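PDB 6LAD: Amuc_1100 from Akkermansia muciniphila, which is an outer-membrane protein probably related to type II secretion system components and thought to act on toll-like receptor 2. Local coordinates for residues N44-A49 with N278-Q283; Y57-A62 with G196-L201; I178-D183 with V268-N273. All coordinates share one frame; numbering follows the deposited sequence.

Contact 1 (N44-A49 with N278-Q283); sequences NRYAKA and NQPKAQ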
# COMPACT_ATOMS: atom_id res chain seq x y z
N ASN A 44 -25.07 -10.45 -0.25
CA ASN A 44 -25.22 -11.00 -1.59
C ASN A 44 -24.56 -10.09 -2.63
O ASN A 44 -24.00 -10.58 -3.62
CB ASN A 44 -26.69 -11.23 -1.92
CG ASN A 44 -27.23 -12.50 -1.28
OD1 ASN A 44 -27.06 -13.60 -1.82
ND2 ASN A 44 -27.91 -12.36 -0.14
N ARG A 45 -24.57 -8.77 -2.40
CA ARG A 45 -23.85 -7.88 -3.30
C ARG A 45 -22.36 -8.21 -3.31
O ARG A 45 -21.75 -8.37 -4.37
CB ARG A 45 -24.06 -6.42 -2.89
CG ARG A 45 -23.33 -5.49 -3.81
CD ARG A 45 -22.97 -4.18 -3.13
NE ARG A 45 -22.13 -4.38 -1.95
CZ ARG A 45 -20.82 -4.64 -1.99
NH1 ARG A 45 -20.20 -4.76 -3.16
NH2 ARG A 45 -20.14 -4.80 -0.86
N TYR A 46 -21.77 -8.36 -2.12
CA TYR A 46 -20.36 -8.72 -2.00
C TYR A 46 -20.07 -10.07 -2.63
O TYR A 46 -19.07 -10.23 -3.34
CB TYR A 46 -19.97 -8.74 -0.52
CG TYR A 46 -18.63 -9.35 -0.22
CD1 TYR A 46 -17.45 -8.75 -0.64
CD2 TYR A 46 -18.54 -10.54 0.48
CE1 TYR A 46 -16.22 -9.31 -0.35
CE2 TYR A 46 -17.32 -11.11 0.77
CZ TYR A 46 -16.16 -10.50 0.35
OH TYR A 46 -14.94 -11.08 0.65
N ALA A 47 -20.94 -11.05 -2.41
CA ALA A 47 -20.70 -12.37 -2.97
C ALA A 47 -20.67 -12.32 -4.49
O ALA A 47 -19.83 -12.97 -5.13
CB ALA A 47 -21.77 -13.35 -2.48
N LYS A 48 -21.59 -11.57 -5.10
CA LYS A 48 -21.52 -11.42 -6.55
C LYS A 48 -20.31 -10.60 -6.98
O LYS A 48 -19.72 -10.88 -8.03
CB LYS A 48 -22.83 -10.82 -7.08
CG LYS A 48 -23.94 -11.87 -7.18
CD LYS A 48 -25.20 -11.37 -7.87
CE LYS A 48 -26.02 -12.55 -8.38
NZ LYS A 48 -26.14 -13.64 -7.36
N ALA A 49 -19.90 -9.61 -6.17
CA ALA A 49 -18.73 -8.81 -6.52
C ALA A 49 -17.47 -9.66 -6.60
O ALA A 49 -16.70 -9.56 -7.56
CB ALA A 49 -18.54 -7.69 -5.50
N ASN A 278 -12.94 -5.03 -3.00
CA ASN A 278 -14.09 -4.49 -2.29
C ASN A 278 -14.49 -5.37 -1.12
O ASN A 278 -14.48 -6.60 -1.21
CB ASN A 278 -15.27 -4.34 -3.25
CG ASN A 278 -16.64 -4.46 -2.56
OD1 ASN A 278 -17.23 -5.54 -2.50
ND2 ASN A 278 -17.16 -3.34 -2.07
N GLN A 279 -14.81 -4.74 0.01
CA GLN A 279 -15.18 -5.44 1.23
C GLN A 279 -16.63 -5.19 1.60
O GLN A 279 -17.19 -4.13 1.30
CB GLN A 279 -14.27 -5.03 2.40
CG GLN A 279 -12.84 -5.35 2.11
CD GLN A 279 -12.63 -6.83 2.06
OE1 GLN A 279 -13.06 -7.56 2.96
NE2 GLN A 279 -12.00 -7.31 0.99
N PRO A 280 -17.27 -6.15 2.27
CA PRO A 280 -18.60 -5.90 2.82
C PRO A 280 -18.53 -5.05 4.07
O PRO A 280 -17.59 -5.14 4.86
CB PRO A 280 -19.11 -7.32 3.13
CG PRO A 280 -17.87 -8.07 3.46
CD PRO A 280 -16.78 -7.51 2.58
N LYS A 281 -19.53 -4.19 4.24
CA LYS A 281 -19.66 -3.35 5.42
C LYS A 281 -20.94 -3.69 6.16
O LYS A 281 -21.96 -4.02 5.55
CB LYS A 281 -19.64 -1.86 5.03
CG LYS A 281 -18.24 -1.25 4.94
CD LYS A 281 -17.45 -1.83 3.77
CE LYS A 281 -15.98 -1.40 3.82
NZ LYS A 281 -15.83 0.08 3.82
N ALA A 282 -20.89 -3.62 7.49
CA ALA A 282 -22.06 -3.87 8.33
C ALA A 282 -21.96 -3.01 9.58
O ALA A 282 -21.02 -3.17 10.37
CB ALA A 282 -22.17 -5.35 8.70
N GLN A 283 -22.92 -2.10 9.75
CA GLN A 283 -22.97 -1.25 10.92
C GLN A 283 -23.48 -2.02 12.13
O GLN A 283 -24.15 -3.05 12.01
CB GLN A 283 -23.87 -0.03 10.67
CG GLN A 283 -23.32 0.96 9.65
CD GLN A 283 -24.14 2.24 9.58
OE1 GLN A 283 -25.37 2.21 9.64
NE2 GLN A 283 -23.45 3.37 9.47
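R45 reaches from the helix to the side-chain oxygen of N278 in the C-terminal tail. NH1 of R45 donates to OD1 of N278 at 3.1 Å, with an N-H...O angle of 159°. The oxygen lies in the guanidinium plane but is approached from above its own carbonyl plane. NH2 of R45 adds a weak bond to OD1 of N278 at 3.4 Å. Guanidinium and amide are turned 85° apart, almost perpendicular. The R45 chain starts with CG anti to the backbone N (chi1 -180°) and bends at chi3, which swings the guanidinium round to the tail. Its strongest polar partner is E42, which forms a salt bridge with NE. E42 also accepts a bond from the backbone N of K281, so one carboxylate ties the arginine to the tail. Q168 weakly accepts from ND2 of N278.

Packing continues through Y46. CD of P280 lies over one face of the Y46 ring, 3.5 Å from its centroid, in a CH-pi contact. CE1 of Y46 meets the backbone O of N278 at the ring edge, at 3.3 Å. CB of A49 sits 3.9 Å from OD1 of N278. The contact lies at the surface, where it joins helix 35-51 to the segment following strand 266-277. A polar grip next to a proline-tyrosine CH-pi contact implies attachment by mixed chemistry, with the arginine probably oriented by E42.

Contact 2 (Y57-A62 with G196-L201); sequences YKPFLA and GMQDYL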
# COMPACT_ATOMS: atom_id res chain seq x y z
N TYR A 57 -7.22 -13.38 -9.24
CA TYR A 57 -7.13 -12.51 -8.09
C TYR A 57 -7.28 -13.23 -6.75
O TYR A 57 -7.18 -12.57 -5.71
CB TYR A 57 -8.17 -11.40 -8.19
CG TYR A 57 -7.89 -10.40 -9.28
CD1 TYR A 57 -6.59 -10.05 -9.61
CD2 TYR A 57 -8.93 -9.75 -9.94
CE1 TYR A 57 -6.32 -9.13 -10.60
CE2 TYR A 57 -8.67 -8.81 -10.94
CZ TYR A 57 -7.36 -8.50 -11.25
OH TYR A 57 -7.08 -7.56 -12.23
N LYS A 58 -7.48 -14.55 -6.73
CA LYS A 58 -7.75 -15.21 -5.46
C LYS A 58 -6.67 -15.00 -4.41
O LYS A 58 -7.01 -14.67 -3.26
CB LYS A 58 -7.99 -16.71 -5.67
CG LYS A 58 -9.43 -17.11 -5.99
CD LYS A 58 -10.33 -16.98 -4.76
CE LYS A 58 -11.70 -17.62 -4.97
NZ LYS A 58 -12.45 -16.99 -6.10
N PRO A 59 -5.37 -15.13 -4.71
CA PRO A 59 -4.37 -14.97 -3.65
C PRO A 59 -4.36 -13.58 -3.03
O PRO A 59 -3.92 -13.45 -1.88
CB PRO A 59 -3.04 -15.26 -4.36
CG PRO A 59 -3.41 -16.02 -5.56
CD PRO A 59 -4.73 -15.49 -5.99
N PHE A 60 -4.85 -12.56 -3.73
CA PHE A 60 -4.85 -11.19 -3.22
C PHE A 60 -6.05 -10.84 -2.35
O PHE A 60 -6.01 -9.82 -1.67
CB PHE A 60 -4.77 -10.20 -4.39
CG PHE A 60 -3.56 -10.42 -5.25
CD1 PHE A 60 -2.29 -10.16 -4.77
CD2 PHE A 60 -3.70 -10.95 -6.53
CE1 PHE A 60 -1.19 -10.39 -5.55
CE2 PHE A 60 -2.59 -11.19 -7.31
CZ PHE A 60 -1.34 -10.91 -6.82
N LEU A 61 -7.09 -11.68 -2.34
CA LEU A 61 -8.32 -11.34 -1.63
C LEU A 61 -8.16 -11.32 -0.11
O LEU A 61 -8.71 -10.43 0.56
CB LEU A 61 -9.41 -12.34 -2.00
CG LEU A 61 -9.90 -12.25 -3.43
CD1 LEU A 61 -10.60 -13.52 -3.81
CD2 LEU A 61 -10.83 -11.06 -3.57
N ALA A 62 -7.39 -12.25 0.46
CA ALA A 62 -7.30 -12.36 1.92
C ALA A 62 -6.80 -11.06 2.54
O ALA A 62 -7.35 -10.58 3.54
CB ALA A 62 -6.42 -13.52 2.33
N GLY A 196 6.38 -10.28 -8.71
CA GLY A 196 6.14 -11.58 -8.10
C GLY A 196 5.33 -11.60 -6.82
O GLY A 196 5.11 -12.68 -6.27
N MET A 197 4.87 -10.46 -6.33
CA MET A 197 4.20 -10.43 -5.04
C MET A 197 2.89 -11.21 -5.09
O MET A 197 2.11 -11.08 -6.03
CB MET A 197 3.94 -8.99 -4.61
CG MET A 197 5.17 -8.26 -4.18
SD MET A 197 4.83 -6.58 -3.75
CE MET A 197 3.93 -6.84 -2.21
N GLN A 198 2.66 -12.04 -4.08
CA GLN A 198 1.45 -12.83 -4.00
C GLN A 198 0.47 -12.33 -2.94
O GLN A 198 -0.66 -12.81 -2.90
CB GLN A 198 1.78 -14.31 -3.74
CG GLN A 198 2.11 -15.15 -4.99
CD GLN A 198 0.87 -15.48 -5.84
OE1 GLN A 198 0.41 -14.66 -6.65
NE2 GLN A 198 0.30 -16.67 -5.63
N ASP A 199 0.89 -11.43 -2.05
CA ASP A 199 0.03 -10.98 -0.96
C ASP A 199 -0.72 -9.69 -1.27
O ASP A 199 -1.87 -9.54 -0.85
CB ASP A 199 0.85 -10.80 0.32
CG ASP A 199 2.07 -9.91 0.11
OD1 ASP A 199 2.33 -9.49 -1.04
OD2 ASP A 199 2.77 -9.62 1.12
N TYR A 200 -0.12 -8.75 -1.99
CA TYR A 200 -0.75 -7.49 -2.36
C TYR A 200 -0.53 -7.21 -3.83
O TYR A 200 0.56 -7.47 -4.36
CB TYR A 200 -0.18 -6.32 -1.55
CG TYR A 200 -0.43 -6.44 -0.08
CD1 TYR A 200 -1.61 -5.94 0.48
CD2 TYR A 200 0.47 -7.09 0.76
CE1 TYR A 200 -1.86 -6.05 1.83
CE2 TYR A 200 0.22 -7.21 2.12
CZ TYR A 200 -0.95 -6.68 2.65
OH TYR A 200 -1.23 -6.79 4.00
N LEU A 201 -1.54 -6.66 -4.49
CA LEU A 201 -1.47 -6.43 -5.93
C LEU A 201 -1.14 -4.97 -6.20
O LEU A 201 -1.99 -4.08 -6.03
CB LEU A 201 -2.79 -6.81 -6.60
CG LEU A 201 -2.78 -6.64 -8.12
CD1 LEU A 201 -1.63 -7.39 -8.74
CD2 LEU A 201 -4.09 -7.13 -8.68
O HOH W 1 -3.67 -11.84 -0.01
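CG of F60 is anti to its carbonyl carbon (chi1 -58°), which carries the ring across to L201. The backbone directs CB of L201 at F60. With CG of L201 opposite its own backbone N (chi1 -178°), CD1 comes near CZ of F60 and CD2 near Y57. CB of L201 lies over one face of the F60 ring, 3.9 Å from the centroid, in a CH-pi contact. The two side chains cross at about a right angle. At the edge of the ring, CE1 of F60 approaches the backbone O of M197 at 3.4 Å, and the backbone N of Y200 also lies in the ring plane.

CD2 of L201 touches CE1 of Y57 at 3.6 Å. F277 of strand 266-277 meets Y57, L201 and F60. On the more exposed side, CG of P59 packs against NE2 of Q198 at 3.8 Å. No direct hydrogen bond joins the segments; a water bridges the backbone O of P59 and the backbone O of D199. OG of S63, just beyond 57-62, hydrogen-bonds to the backbone O of D199. Segment 196-201 is the helix-to-strand connection of a split beta-alpha-beta unit: it leads from helix 184-195 into strand 201-211, and strand 266-277 lies between 171-182 and 201-211.

Contact 3 (I178-D183 with V268-N273); sequences IAFQGD and VQVSLN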
# COMPACT_ATOMS: atom_id res chain seq x y z
N ILE A 178 7.05 5.70 -5.83
CA ILE A 178 8.26 5.44 -5.06
C ILE A 178 9.45 5.86 -5.91
O ILE A 178 9.38 5.89 -7.15
CB ILE A 178 8.43 3.97 -4.61
CG1 ILE A 178 8.61 3.06 -5.81
CG2 ILE A 178 7.24 3.48 -3.78
CD1 ILE A 178 8.38 1.62 -5.44
N ALA A 179 10.54 6.20 -5.24
CA ALA A 179 11.77 6.56 -5.92
C ALA A 179 12.93 5.93 -5.18
O ALA A 179 12.94 5.92 -3.94
CB ALA A 179 11.95 8.07 -6.01
N PHE A 180 13.87 5.38 -5.93
CA PHE A 180 15.02 4.76 -5.31
C PHE A 180 16.20 4.88 -6.26
O PHE A 180 16.07 5.38 -7.38
CB PHE A 180 14.72 3.31 -4.92
CG PHE A 180 14.18 2.47 -6.04
CD1 PHE A 180 15.03 1.81 -6.90
CD2 PHE A 180 12.81 2.35 -6.24
CE1 PHE A 180 14.53 1.05 -7.92
CE2 PHE A 180 12.31 1.61 -7.25
CZ PHE A 180 13.16 0.95 -8.10
N GLN A 181 17.34 4.40 -5.82
CA GLN A 181 18.58 4.51 -6.56
C GLN A 181 19.33 3.21 -6.43
O GLN A 181 19.42 2.64 -5.33
CB GLN A 181 19.43 5.66 -6.03
CG GLN A 181 20.78 5.75 -6.72
CD GLN A 181 21.61 6.92 -6.26
OE1 GLN A 181 21.18 8.08 -6.34
NE2 GLN A 181 22.81 6.63 -5.76
N GLY A 182 19.86 2.73 -7.56
CA GLY A 182 20.67 1.52 -7.55
C GLY A 182 21.20 1.21 -8.94
O GLY A 182 20.88 1.89 -9.92
N ASP A 183 22.02 0.16 -9.01
CA ASP A 183 22.57 -0.26 -10.30
C ASP A 183 21.51 -1.03 -11.09
O ASP A 183 20.41 -1.30 -10.60
CB ASP A 183 23.86 -1.05 -10.09
CG ASP A 183 23.68 -2.30 -9.22
OD1 ASP A 183 22.58 -2.50 -8.67
OD2 ASP A 183 24.65 -3.08 -9.09
N VAL A 268 15.63 5.80 -10.17
CA VAL A 268 14.40 5.22 -10.69
C VAL A 268 13.21 5.84 -9.97
O VAL A 268 13.22 5.98 -8.73
CB VAL A 268 14.39 3.69 -10.52
CG1 VAL A 268 13.16 3.10 -11.16
CG2 VAL A 268 15.65 3.08 -11.10
N GLN A 269 12.18 6.18 -10.73
CA GLN A 269 10.91 6.61 -10.17
C GLN A 269 9.82 5.73 -10.76
O GLN A 269 9.71 5.61 -11.98
CB GLN A 269 10.65 8.08 -10.45
CG GLN A 269 9.49 8.68 -9.69
CD GLN A 269 9.55 10.20 -9.69
OE1 GLN A 269 8.80 10.86 -8.97
NE2 GLN A 269 10.46 10.77 -10.50
N VAL A 270 9.02 5.11 -9.89
CA VAL A 270 8.00 4.16 -10.28
C VAL A 270 6.64 4.67 -9.83
O VAL A 270 6.46 5.02 -8.65
CB VAL A 270 8.27 2.76 -9.70
CG1 VAL A 270 7.28 1.76 -10.25
CG2 VAL A 270 9.71 2.33 -9.99
N SER A 271 5.72 4.75 -10.77
CA SER A 271 4.34 5.14 -10.53
C SER A 271 3.48 3.88 -10.50
O SER A 271 3.46 3.14 -11.50
CB SER A 271 3.88 6.10 -11.62
OG SER A 271 2.51 6.43 -11.48
N LEU A 272 2.78 3.64 -9.38
CA LEU A 272 2.06 2.40 -9.10
C LEU A 272 0.64 2.65 -8.62
O LEU A 272 0.32 3.70 -8.06
CB LEU A 272 2.74 1.55 -8.01
CG LEU A 272 4.20 1.12 -8.01
CD1 LEU A 272 4.99 2.11 -7.21
CD2 LEU A 272 4.34 -0.22 -7.37
N ASN A 273 -0.20 1.62 -8.80
CA ASN A 273 -1.50 1.51 -8.16
C ASN A 273 -1.53 0.24 -7.32
O ASN A 273 -1.18 -0.85 -7.81
CB ASN A 273 -2.69 1.45 -9.10
CG ASN A 273 -3.10 2.79 -9.64
OD1 ASN A 273 -3.40 2.92 -10.82
ND2 ASN A 273 -3.09 3.80 -8.78
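V268 pairs with F180 as an antiparallel hydrogen-bonded pair. N of V268 donates to O of F180, and O of V268 accepts from N of F180, both at 2.9 Å. CB of V268 lies over one face of the F180 ring, offset toward the rim, 4.0 Å from the centroid. The ring takes the position between backbone N and carbonyl carbon (chi1 53°), and this lays it alongside the valine. Q269 faces A179 in a non-hydrogen-bonded pair on the other side of the sheet, and its OE1 accepts a bond from K145. V270 forms the next hydrogen-bonded pair, with I178. N of V270 bonds to O of I178 at 2.9 Å, nearly straight at 174°, and O of V270 accepts from N of I178 at 3.0 Å.

These are central strands of a mixed sheet. Strand 266-277 lies between 171-182 and 201-211, the two parallel strands of a split beta-alpha-beta unit. Helix 184-195 covers the face that carries F180, V268 and V270. On that face CG2 of V270 touches CE2 of F180 at 3.8 Å. Past S271, CD1 of L272 meets CD1 of I178 at 3.9 Å, and L272 also packs on I194 of the helix. N273 bonds through OD1 to N205 of strand 201-211.

Overall arrangement
Contact 3 is the buried one, and contacts 1 and 2 are at the surface. Strand 266-277 links all three. It forms half of contact 3, continues into the tail of contact 1, and supplies F277 beside contact 2. Contact 3 rests on regular backbone bonds with an apolar face under helix 184-195. Contact 2 relies on aromatic and aliphatic packing, and contact 1 adds a charged side chain. Contacts 1 and 3 lie on opposite sides of the chain's centre, with their own centres about 34 Å apart. Contacts 2 and 3 alternate along the chain, whereas both are nested within the loop closed by contact 1.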